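Local structure of phosphoribulokinase 1 (Rhodobacter sphaeroides, 1A7J) at residues H23-I28 / L270-I275; E32-V37 / S125-Y130; S68-E73 / H193-Q198. The protein catalyses the ATP-dependent phosphorylation of D-ribulose 5-phosphate to D-ribulose 1,5-bisphosphate, a step of the Calvin cycle. One frame throughout, in Å; residues are numbered along the deposited sequence.

Contact 1: H23-I28 / L270-I275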
loop_
_atom_site.group_PDB
_atom_site.type_symbol
_atom_site.label_atom_id
_atom_site.label_comp_id
_atom_site.label_asym_id
_atom_site.label_seq_id
_atom_site.Cartn_x
_atom_site.Cartn_y
_atom_site.Cartn_z
ATOM N N HIS A 23 1.280 -10.060 -6.808
ATOM C CA HIS A 23 1.747 -11.297 -7.455
ATOM C C HIS A 23 2.663 -12.074 -6.519
ATOM O O HIS A 23 2.532 -13.281 -6.383
ATOM C CB HIS A 23 2.478 -10.961 -8.779
ATOM C CG HIS A 23 2.294 -11.981 -9.874
ATOM N ND1 HIS A 23 3.347 -12.448 -10.638
ATOM C CD2 HIS A 23 1.185 -12.590 -10.358
ATOM C CE1 HIS A 23 2.894 -13.303 -11.538
ATOM N NE2 HIS A 23 1.587 -13.407 -11.392
ATOM N N THR A 24 3.465 -11.342 -5.763
ATOM C CA THR A 24 4.379 -11.923 -4.797
ATOM C C THR A 24 3.649 -12.627 -3.655
ATOM O O THR A 24 3.941 -13.785 -3.341
ATOM C CB THR A 24 5.291 -10.854 -4.208
ATOM O OG1 THR A 24 5.891 -10.095 -5.266
ATOM C CG2 THR A 24 6.374 -11.505 -3.400
ATOM N N PHE A 25 2.686 -11.958 -3.036
ATOM C CA PHE A 25 1.925 -12.616 -1.980
ATOM C C PHE A 25 1.127 -13.801 -2.519
ATOM O O PHE A 25 1.218 -14.906 -1.994
ATOM C CB PHE A 25 1.032 -11.605 -1.280
ATOM C CG PHE A 25 1.752 -10.793 -0.248
ATOM C CD1 PHE A 25 2.004 -11.316 1.003
ATOM C CD2 PHE A 25 2.192 -9.501 -0.534
ATOM C CE1 PHE A 25 2.673 -10.561 1.959
ATOM C CE2 PHE A 25 2.864 -8.740 0.419
ATOM C CZ PHE A 25 3.101 -9.272 1.665
ATOM N N ASP A 26 0.512 -13.609 -3.680
ATOM C CA ASP A 26 -0.174 -14.696 -4.372
ATOM C C ASP A 26 0.753 -15.909 -4.456
ATOM O O ASP A 26 0.448 -16.958 -3.900
ATOM C CB ASP A 26 -0.591 -14.262 -5.789
ATOM C CG ASP A 26 -1.801 -13.320 -5.799
ATOM O OD1 ASP A 26 -2.530 -13.276 -4.783
ATOM O OD2 ASP A 26 -2.050 -12.652 -6.835
ATOM N N GLN A 27 1.957 -15.679 -4.985
ATOM C CA GLN A 27 3.012 -16.695 -5.125
ATOM C C GLN A 27 3.296 -17.424 -3.811
ATOM O O GLN A 27 3.710 -18.577 -3.810
ATOM C CB GLN A 27 4.316 -16.049 -5.625
ATOM C CG GLN A 27 4.471 -15.966 -7.143
ATOM C CD GLN A 27 5.674 -15.117 -7.583
ATOM O OE1 GLN A 27 6.796 -15.613 -7.710
ATOM N NE2 GLN A 27 5.424 -13.850 -7.871
ATOM N N ILE A 28 3.109 -16.738 -2.694
ATOM C CA ILE A 28 3.402 -17.326 -1.402
ATOM C C ILE A 28 2.189 -18.055 -0.822
ATOM O O ILE A 28 2.320 -19.174 -0.340
ATOM C CB ILE A 28 3.914 -16.251 -0.424
ATOM C CG1 ILE A 28 5.215 -15.662 -0.943
ATOM C CG2 ILE A 28 4.193 -16.839 0.930
ATOM C CD1 ILE A 28 5.409 -14.284 -0.452
ATOM N N LEU A 270 12.237 -11.448 -5.015
ATOM C CA LEU A 270 12.924 -12.537 -4.297
ATOM C C LEU A 270 13.178 -12.263 -2.801
ATOM O O LEU A 270 13.207 -13.198 -1.986
ATOM C CB LEU A 270 14.259 -12.854 -4.978
ATOM C CG LEU A 270 15.068 -14.055 -4.490
ATOM C CD1 LEU A 270 14.245 -15.327 -4.579
ATOM C CD2 LEU A 270 16.296 -14.201 -5.345
ATOM N N ALA A 271 13.461 -11.004 -2.463
ATOM C CA ALA A 271 13.611 -10.575 -1.079
ATOM C C ALA A 271 12.288 -10.609 -0.309
ATOM O O ALA A 271 12.226 -11.074 0.826
ATOM C CB ALA A 271 14.185 -9.210 -1.046
ATOM N N MET A 272 11.200 -10.247 -0.962
ATOM C CA MET A 272 9.898 -10.498 -0.371
ATOM C C MET A 272 9.600 -11.985 -0.145
ATOM O O MET A 272 9.245 -12.376 0.951
ATOM C CB MET A 272 8.800 -9.824 -1.203
ATOM C CG MET A 272 8.958 -8.330 -1.210
ATOM S SD MET A 272 7.604 -7.473 -1.940
ATOM C CE MET A 272 6.363 -8.082 -0.990
ATOM N N GLN A 273 9.860 -12.841 -1.118
ATOM C CA GLN A 273 9.681 -14.265 -0.884
ATOM C C GLN A 273 10.541 -14.775 0.237
ATOM O O GLN A 273 10.008 -15.269 1.219
ATOM C CB GLN A 273 9.957 -15.065 -2.138
ATOM C CG GLN A 273 8.768 -15.086 -3.046
ATOM C CD GLN A 273 9.046 -15.817 -4.318
ATOM O OE1 GLN A 273 9.553 -16.942 -4.299
ATOM N NE2 GLN A 273 8.744 -15.180 -5.444
ATOM N N LEU A 274 11.848 -14.533 0.178
ATOM C CA LEU A 274 12.722 -15.047 1.214
ATOM C C LEU A 274 12.332 -14.500 2.559
ATOM O O LEU A 274 12.592 -15.124 3.577
ATOM C CB LEU A 274 14.163 -14.665 0.972
ATOM C CG LEU A 274 14.868 -15.238 -0.236
ATOM C CD1 LEU A 274 16.312 -14.805 -0.158
ATOM C CD2 LEU A 274 14.744 -16.737 -0.239
ATOM N N ILE A 275 11.880 -13.261 2.599
ATOM C CA ILE A 275 11.660 -12.637 3.891
ATOM C C ILE A 275 10.291 -12.997 4.432
ATOM O O ILE A 275 10.206 -13.573 5.506
ATOM C CB ILE A 275 11.864 -11.104 3.808
ATOM C CG1 ILE A 275 13.352 -10.827 3.686
ATOM C CG2 ILE A 275 11.288 -10.382 5.033
ATOM C CD1 ILE A 275 13.625 -9.465 3.347
#
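The helix that follows the predicted ATP-binding loop of this P-loop kinase, 21-32, meets helix 268-284, near the C-terminal end of the chain. The two short segments approach to 9.9 Å between axes and cross at -37°, running broadly in the same direction. Met272 and Gln273 reach across from the second helix. Thr24 points its methyl branch at Met272, with CG2 anti to its own backbone N and 3.7 Å from Met272 CB. The thioether chain then bends at its last torsion (chi3 56°), which swings Met272 CE to 3.8 Å from Phe25 CE2, so that the methyl group approaches the ring obliquely. As in other P-loop proteins, the helix after the nucleotide loop lies against the central sheet; Phe25 also meets Phe129 of strand 127-132, and Leu276 and Ile280 of helix 268-284 touch the same side chain. Toward the more exposed side the chemistry turns polar. Gln27 and Gln273 are both extended beyond CG and cross nearly at right angles, their amide planes 75° apart, with Gln27 OE1 3.0 Å from Gln273 NE2. Within its own helix Gln27 NE2 gives a weak bond to His23 O at 3.3 Å. Next to this pair Gln273 lends its aliphatic part to the interface, CG lying 4.2 Å from Ile28 CG1. The hydroxyl of Thr24, beside its backbone N, is hydrogen-bonded to Asp269, one turn before Gln273.

Contact 2: E32-V37 / S125-Y130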
loop_
_atom_site.group_PDB
_atom_site.type_symbol
_atom_site.label_atom_id
_atom_site.label_comp_id
_atom_site.label_asym_id
_atom_site.label_seq_id
_atom_site.Cartn_x
_atom_site.Cartn_y
_atom_site.Cartn_z
ATOM N N GLU A 32 2.158 -21.904 -0.184
ATOM C CA GLU A 32 1.974 -22.395 1.176
ATOM C C GLU A 32 0.558 -22.887 1.492
ATOM O O GLU A 32 0.291 -23.311 2.612
ATOM C CB GLU A 32 2.395 -21.326 2.197
ATOM C CG GLU A 32 3.677 -20.542 1.855
ATOM C CD GLU A 32 4.974 -21.367 1.909
ATOM O OE1 GLU A 32 5.267 -21.982 2.957
ATOM O OE2 GLU A 32 5.757 -21.320 0.930
ATOM N N GLY A 33 -0.349 -22.829 0.525
ATOM C CA GLY A 33 -1.696 -23.340 0.742
ATOM C C GLY A 33 -2.620 -22.399 1.500
ATOM O O GLY A 33 -3.732 -22.774 1.878
ATOM N N VAL A 34 -2.171 -21.163 1.688
ATOM C CA VAL A 34 -2.934 -20.129 2.380
ATOM C C VAL A 34 -4.099 -19.646 1.518
ATOM O O VAL A 34 -3.892 -18.934 0.529
ATOM C CB VAL A 34 -2.011 -18.926 2.720
ATOM C CG1 VAL A 34 -2.799 -17.780 3.299
ATOM C CG2 VAL A 34 -0.929 -19.376 3.688
ATOM N N LYS A 35 -5.309 -20.093 1.856
ATOM C CA LYS A 35 -6.524 -19.567 1.229
ATOM C C LYS A 35 -6.770 -18.142 1.718
ATOM O O LYS A 35 -6.945 -17.924 2.920
ATOM C CB LYS A 35 -7.730 -20.454 1.558
ATOM C CG LYS A 35 -9.024 -20.070 0.834
ATOM C CD LYS A 35 -8.798 -19.764 -0.654
ATOM C CE LYS A 35 -10.050 -19.193 -1.340
ATOM N NZ LYS A 35 -9.728 -18.376 -2.573
ATOM N N ALA A 36 -6.763 -17.182 0.787
ATOM C CA ALA A 36 -6.742 -15.761 1.141
ATOM C C ALA A 36 -7.831 -14.915 0.492
ATOM O O ALA A 36 -7.970 -14.882 -0.730
ATOM C CB ALA A 36 -5.380 -15.172 0.820
ATOM N N VAL A 37 -8.540 -14.162 1.323
ATOM C CA VAL A 37 -9.388 -13.096 0.818
ATOM C C VAL A 37 -8.612 -11.787 0.787
ATOM O O VAL A 37 -7.656 -11.619 1.523
ATOM C CB VAL A 37 -10.655 -12.901 1.679
ATOM C CG1 VAL A 37 -11.459 -14.182 1.729
ATOM C CG2 VAL A 37 -10.284 -12.454 3.073
ATOM N N SER A 125 -11.307 -18.790 5.051
ATOM C CA SER A 125 -10.081 -18.034 4.807
ATOM C C SER A 125 -9.057 -18.141 5.941
ATOM O O SER A 125 -9.406 -18.144 7.118
ATOM C CB SER A 125 -10.419 -16.562 4.552
ATOM O OG SER A 125 -11.433 -16.449 3.571
ATOM N N HIS A 126 -7.793 -18.281 5.556
ATOM C CA HIS A 126 -6.675 -18.373 6.488
ATOM C C HIS A 126 -6.238 -16.974 6.940
ATOM O O HIS A 126 -5.708 -16.808 8.037
ATOM C CB HIS A 126 -5.480 -19.095 5.803
ATOM C CG HIS A 126 -5.491 -20.609 5.930
ATOM N ND1 HIS A 126 -5.917 -21.444 4.901
ATOM C CD2 HIS A 126 -5.236 -21.427 6.995
ATOM C CE1 HIS A 126 -5.955 -22.702 5.340
ATOM N NE2 HIS A 126 -5.546 -22.722 6.608
ATOM N N LEU A 127 -6.330 -16.008 6.030
ATOM C CA LEU A 127 -6.029 -14.615 6.341
ATOM C C LEU A 127 -6.692 -13.658 5.379
ATOM O O LEU A 127 -7.167 -14.059 4.313
ATOM C CB LEU A 127 -4.531 -14.368 6.326
ATOM C CG LEU A 127 -3.787 -14.841 5.088
ATOM C CD1 LEU A 127 -3.614 -13.711 4.090
ATOM C CD2 LEU A 127 -2.441 -15.372 5.529
ATOM N N LEU A 128 -6.837 -12.414 5.815
ATOM C CA LEU A 128 -7.232 -11.334 4.920
ATOM C C LEU A 128 -5.958 -10.632 4.483
ATOM O O LEU A 128 -4.950 -10.697 5.177
ATOM C CB LEU A 128 -8.177 -10.348 5.642
ATOM C CG LEU A 128 -8.441 -8.902 5.168
ATOM C CD1 LEU A 128 -9.064 -8.864 3.779
ATOM C CD2 LEU A 128 -9.361 -8.219 6.151
ATOM N N PHE A 129 -5.983 -10.087 3.271
ATOM C CA PHE A 129 -4.866 -9.337 2.723
ATOM C C PHE A 129 -5.367 -7.994 2.243
ATOM O O PHE A 129 -6.285 -7.933 1.443
ATOM C CB PHE A 129 -4.270 -10.080 1.542
ATOM C CG PHE A 129 -3.123 -9.366 0.889
ATOM C CD1 PHE A 129 -1.918 -9.207 1.569
ATOM C CD2 PHE A 129 -3.225 -8.912 -0.425
ATOM C CE1 PHE A 129 -0.820 -8.611 0.955
ATOM C CE2 PHE A 129 -2.141 -8.317 -1.049
ATOM C CZ PHE A 129 -0.933 -8.165 -0.361
ATOM N N TYR A 130 -4.709 -6.924 2.665
ATOM C CA TYR A 130 -5.059 -5.581 2.219
ATOM C C TYR A 130 -3.851 -4.954 1.500
ATOM O O TYR A 130 -2.716 -5.110 1.947
ATOM C CB TYR A 130 -5.443 -4.738 3.438
ATOM C CG TYR A 130 -5.639 -3.281 3.146
ATOM C CD1 TYR A 130 -4.563 -2.400 3.148
ATOM C CD2 TYR A 130 -6.897 -2.780 2.835
ATOM C CE1 TYR A 130 -4.726 -1.065 2.838
ATOM C CE2 TYR A 130 -7.082 -1.429 2.519
ATOM C CZ TYR A 130 -5.988 -0.586 2.527
ATOM O OH TYR A 130 -6.153 0.754 2.258
#
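The His126 imidazole turns an edge to segment 32-37: Lys35 N lies near the ring plane and gives ND1 a weak hydrogen bond of 3.4 Å, while Val34 CA and Gly33 O approach obliquely. The Phe129 ring leads away from segment 32-37, and its CB is what nears Val37 O. Backbone hydrogen bonds join the two segments, which run parallel where Val37 pairs with Leu128. His126 N donates to Lys35 O at 2.8 Å, nearly along the C=O axis, and Val37 uses both its polar atoms: its N reaches Leu127 O at 3.3 Å and its O accepts from Phe129 N at 2.9 Å. Around these bonds the side chains sort by face. On the side of Ala36 and Leu127, Val34 CG1 crosses the leucine about perpendicularly and packs tightly, 3.3 Å from Leu127 CD2. Val37 and Leu128 lie on the reverse face, with Val37 CG2 3.9 Å from Leu128 CD1 and Val37 CG1 only 2.9 Å from Ser125 OG. An alanine in place of Val37 would lose both methyl groups and would probably loosen the packing against Ser125 and Leu128. Strand 36-40 is the outermost one at this end of the mixed sheet; strand 127-132 bonds onward to strand 7-11, Phe29 of helix 21-32 covers Val34, Ala36 and Leu127, and Tyr87 of helix 77-90 covers Val37 and Leu128.

Contact 3: S68-E73 / H193-Q198. With SO4 (sulfate ion), chain B.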
loop_
_atom_site.group_PDB
_atom_site.type_symbol
_atom_site.label_atom_id
_atom_site.label_comp_id
_atom_site.label_asym_id
_atom_site.label_seq_id
_atom_site.Cartn_x
_atom_site.Cartn_y
_atom_site.Cartn_z
ATOM N N SER A 68 -7.379 15.633 -1.122
ATOM C CA SER A 68 -6.955 14.649 -2.117
ATOM C C SER A 68 -7.262 13.259 -1.633
ATOM O O SER A 68 -7.603 13.077 -0.467
ATOM C CB SER A 68 -5.456 14.750 -2.378
ATOM O OG SER A 68 -4.708 14.493 -1.199
ATOM N N HIS A 69 -6.950 12.284 -2.482
ATOM C CA HIS A 69 -7.138 10.857 -2.194
ATOM C C HIS A 69 -6.343 10.323 -1.012
ATOM O O HIS A 69 -6.467 9.159 -0.664
ATOM C CB HIS A 69 -6.769 10.036 -3.425
ATOM C CG HIS A 69 -7.927 9.760 -4.326
ATOM N ND1 HIS A 69 -7.888 9.995 -5.683
ATOM C CD2 HIS A 69 -9.176 9.310 -4.055
ATOM C CE1 HIS A 69 -9.067 9.710 -6.209
ATOM N NE2 HIS A 69 -9.866 9.292 -5.242
ATOM N N PHE A 70 -5.427 11.139 -0.511
ATOM C CA PHE A 70 -4.614 10.820 0.642
ATOM C C PHE A 70 -5.333 11.185 1.942
ATOM O O PHE A 70 -5.117 10.535 2.971
ATOM C CB PHE A 70 -3.284 11.586 0.562
ATOM C CG PHE A 70 -2.301 11.031 -0.452
ATOM C CD1 PHE A 70 -2.326 9.686 -0.813
ATOM C CD2 PHE A 70 -1.295 11.844 -0.966
ATOM C CE1 PHE A 70 -1.362 9.154 -1.668
ATOM C CE2 PHE A 70 -0.325 11.326 -1.820
ATOM C CZ PHE A 70 -0.359 9.975 -2.172
ATOM N N SER A 71 -6.121 12.261 1.931
ATOM C CA SER A 71 -6.797 12.696 3.144
ATOM C C SER A 71 -7.709 11.575 3.649
ATOM O O SER A 71 -8.237 10.805 2.844
ATOM C CB SER A 71 -7.640 13.946 2.879
ATOM O OG SER A 71 -7.153 14.689 1.792
ATOM N N TYR A 72 -7.913 11.514 4.969
ATOM C CA TYR A 72 -8.859 10.572 5.591
ATOM C C TYR A 72 -10.314 10.822 5.175
ATOM O O TYR A 72 -11.135 9.902 5.181
ATOM C CB TYR A 72 -8.789 10.680 7.109
ATOM C CG TYR A 72 -7.418 10.519 7.725
ATOM C CD1 TYR A 72 -6.602 9.462 7.379
ATOM C CD2 TYR A 72 -6.998 11.353 8.749
ATOM C CE1 TYR A 72 -5.404 9.234 8.044
ATOM C CE2 TYR A 72 -5.811 11.133 9.413
ATOM C CZ TYR A 72 -5.011 10.072 9.058
ATOM O OH TYR A 72 -3.814 9.846 9.711
ATOM N N GLU A 73 -10.654 12.085 4.913
ATOM C CA GLU A 73 -12.033 12.453 4.613
ATOM C C GLU A 73 -12.443 11.863 3.288
ATOM O O GLU A 73 -13.626 11.751 2.998
ATOM C CB GLU A 73 -12.220 13.970 4.533
ATOM C CG GLU A 73 -11.577 14.757 5.639
ATOM C CD GLU A 73 -10.201 15.248 5.249
ATOM O OE1 GLU A 73 -10.091 16.041 4.280
ATOM O OE2 GLU A 73 -9.225 14.807 5.888
ATOM N N HIS A 193 0.469 14.654 6.234
ATOM C CA HIS A 193 -0.445 14.547 7.385
ATOM C C HIS A 193 -1.044 13.144 7.616
ATOM O O HIS A 193 -1.186 12.729 8.760
ATOM C CB HIS A 193 -1.578 15.590 7.289
ATOM C CG HIS A 193 -1.183 16.973 7.725
ATOM N ND1 HIS A 193 -1.390 18.090 6.943
ATOM C CD2 HIS A 193 -0.670 17.432 8.894
ATOM C CE1 HIS A 193 -1.024 19.174 7.606
ATOM N NE2 HIS A 193 -0.581 18.800 8.792
ATOM N N CYS A 194 -1.278 12.379 6.545
ATOM C CA CYS A 194 -1.949 11.077 6.635
ATOM C C CYS A 194 -1.131 9.887 6.172
ATOM O O CYS A 194 -1.461 8.763 6.534
ATOM C CB CYS A 194 -3.240 11.072 5.827
ATOM S SG CYS A 194 -4.167 12.566 5.926
ATOM N N ILE A 195 -0.227 10.089 5.214
ATOM C CA ILE A 195 0.602 8.988 4.722
ATOM C C ILE A 195 1.900 8.772 5.486
ATOM O O ILE A 195 2.053 7.756 6.166
ATOM C CB ILE A 195 0.910 9.113 3.223
ATOM C CG1 ILE A 195 -0.403 9.182 2.438
ATOM C CG2 ILE A 195 1.676 7.899 2.735
ATOM C CD1 ILE A 195 -1.367 8.043 2.710
ATOM N N VAL A 196 2.768 9.775 5.503
ATOM C CA VAL A 196 4.037 9.650 6.202
ATOM C C VAL A 196 3.976 8.941 7.566
ATOM O O VAL A 196 4.710 7.982 7.777
ATOM C CB VAL A 196 4.708 11.013 6.315
ATOM C CG1 VAL A 196 5.647 11.061 7.473
ATOM C CG2 VAL A 196 5.456 11.282 5.066
ATOM N N PRO A 197 3.026 9.293 8.453
ATOM C CA PRO A 197 3.058 8.764 9.816
ATOM C C PRO A 197 2.905 7.257 9.865
ATOM O O PRO A 197 3.293 6.618 10.843
ATOM C CB PRO A 197 1.868 9.427 10.501
ATOM C CG PRO A 197 1.518 10.593 9.659
ATOM C CD PRO A 197 1.878 10.197 8.262
ATOM N N GLN A 198 2.280 6.700 8.832
ATOM C CA GLN A 198 1.958 5.281 8.792
ATOM C C GLN A 198 3.197 4.405 8.735
ATOM O O GLN A 198 3.147 3.229 9.063
ATOM C CB GLN A 198 1.078 4.998 7.581
ATOM C CG GLN A 198 -0.265 5.675 7.620
ATOM C CD GLN A 198 -1.153 5.156 6.549
ATOM O OE1 GLN A 198 -1.046 4.001 6.159
ATOM N NE2 GLN A 198 -2.023 6.010 6.028
HETATM S S SO4 B . -5.437 12.561 -6.577
HETATM O O1 SO4 B . -6.308 13.262 -5.677
HETATM O O2 SO4 B . -4.600 11.654 -5.839
HETATM O O3 SO4 B . -6.231 11.828 -7.515
HETATM O O4 SO4 B . -4.629 13.495 -7.276
#
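Sulfur and ring come first. Cys194 SG sits above the centre of the Tyr72 ring, 3.9 Å from the centroid of that ring and a mere 3° off its normal, a clear sulfur-aromatic contact. The thiol is placed there by a chi1 that puts SG beside the backbone N, and the same ring face also receives the carbon before it, Cys194 CB lying 3.6 Å from Tyr72 CE1. A second face contact is purely hydrocarbon: Ile195 CG1 makes a CH-pi contact 4.1 Å from the centroid of the Phe70 ring, offset toward the rim. The two aromatic residues thus take successive side chains of the helix, one each. Hydrogen bonds, by contrast, work inside each segment and fix its shape. A type I beta turn runs from Ser68 to Ser71, and Ser68 O is gripped twice, by Ser71 N at 2.9 Å and by Ser71 OG at 2.8 Å. In segment 193-198, Gln198 NE2 folds back to Cys194 O at 2.9 Å, lying in the carbonyl plane. A bound anion adds hydrogen bonds at the second residue of the turn, where His69 ND1 donates to sulfate O3 at 3.1 Å and the backbone N of the same residue adds a weak bond to sulfate O1; the anion probably comes from the crystallisation liquor. The Phe70 part of the contact borders the active site: the Phe70 side chain lies about 4 Å from that of catalytic Arg187, on the helix 180-195 that also carries Cys194 and Ile195, within the P-loop kinase fold.

Contacts 1 and 2 are neighbours, their centres 14 Å apart, and they share one unit of the fold, since helix 21-32 and strand 36-40 follow each other in the chain. They meet where Phe25 CD2 lies 3.4 Å from Phe129 CZ. Contact 3 stands apart, its centre about 27 Å from the centres of both others and on the opposite side of the chain's centre. Chemistry follows place: contact 2, partly buried at the sheet margin, depends on backbone bonds between parallel strands; contact 1, buried between helices, on side chains that shade from apolar to amide; contact 3, also buried, on aromatic faces joining a loop to helix 180-195 close to catalytic Arg187.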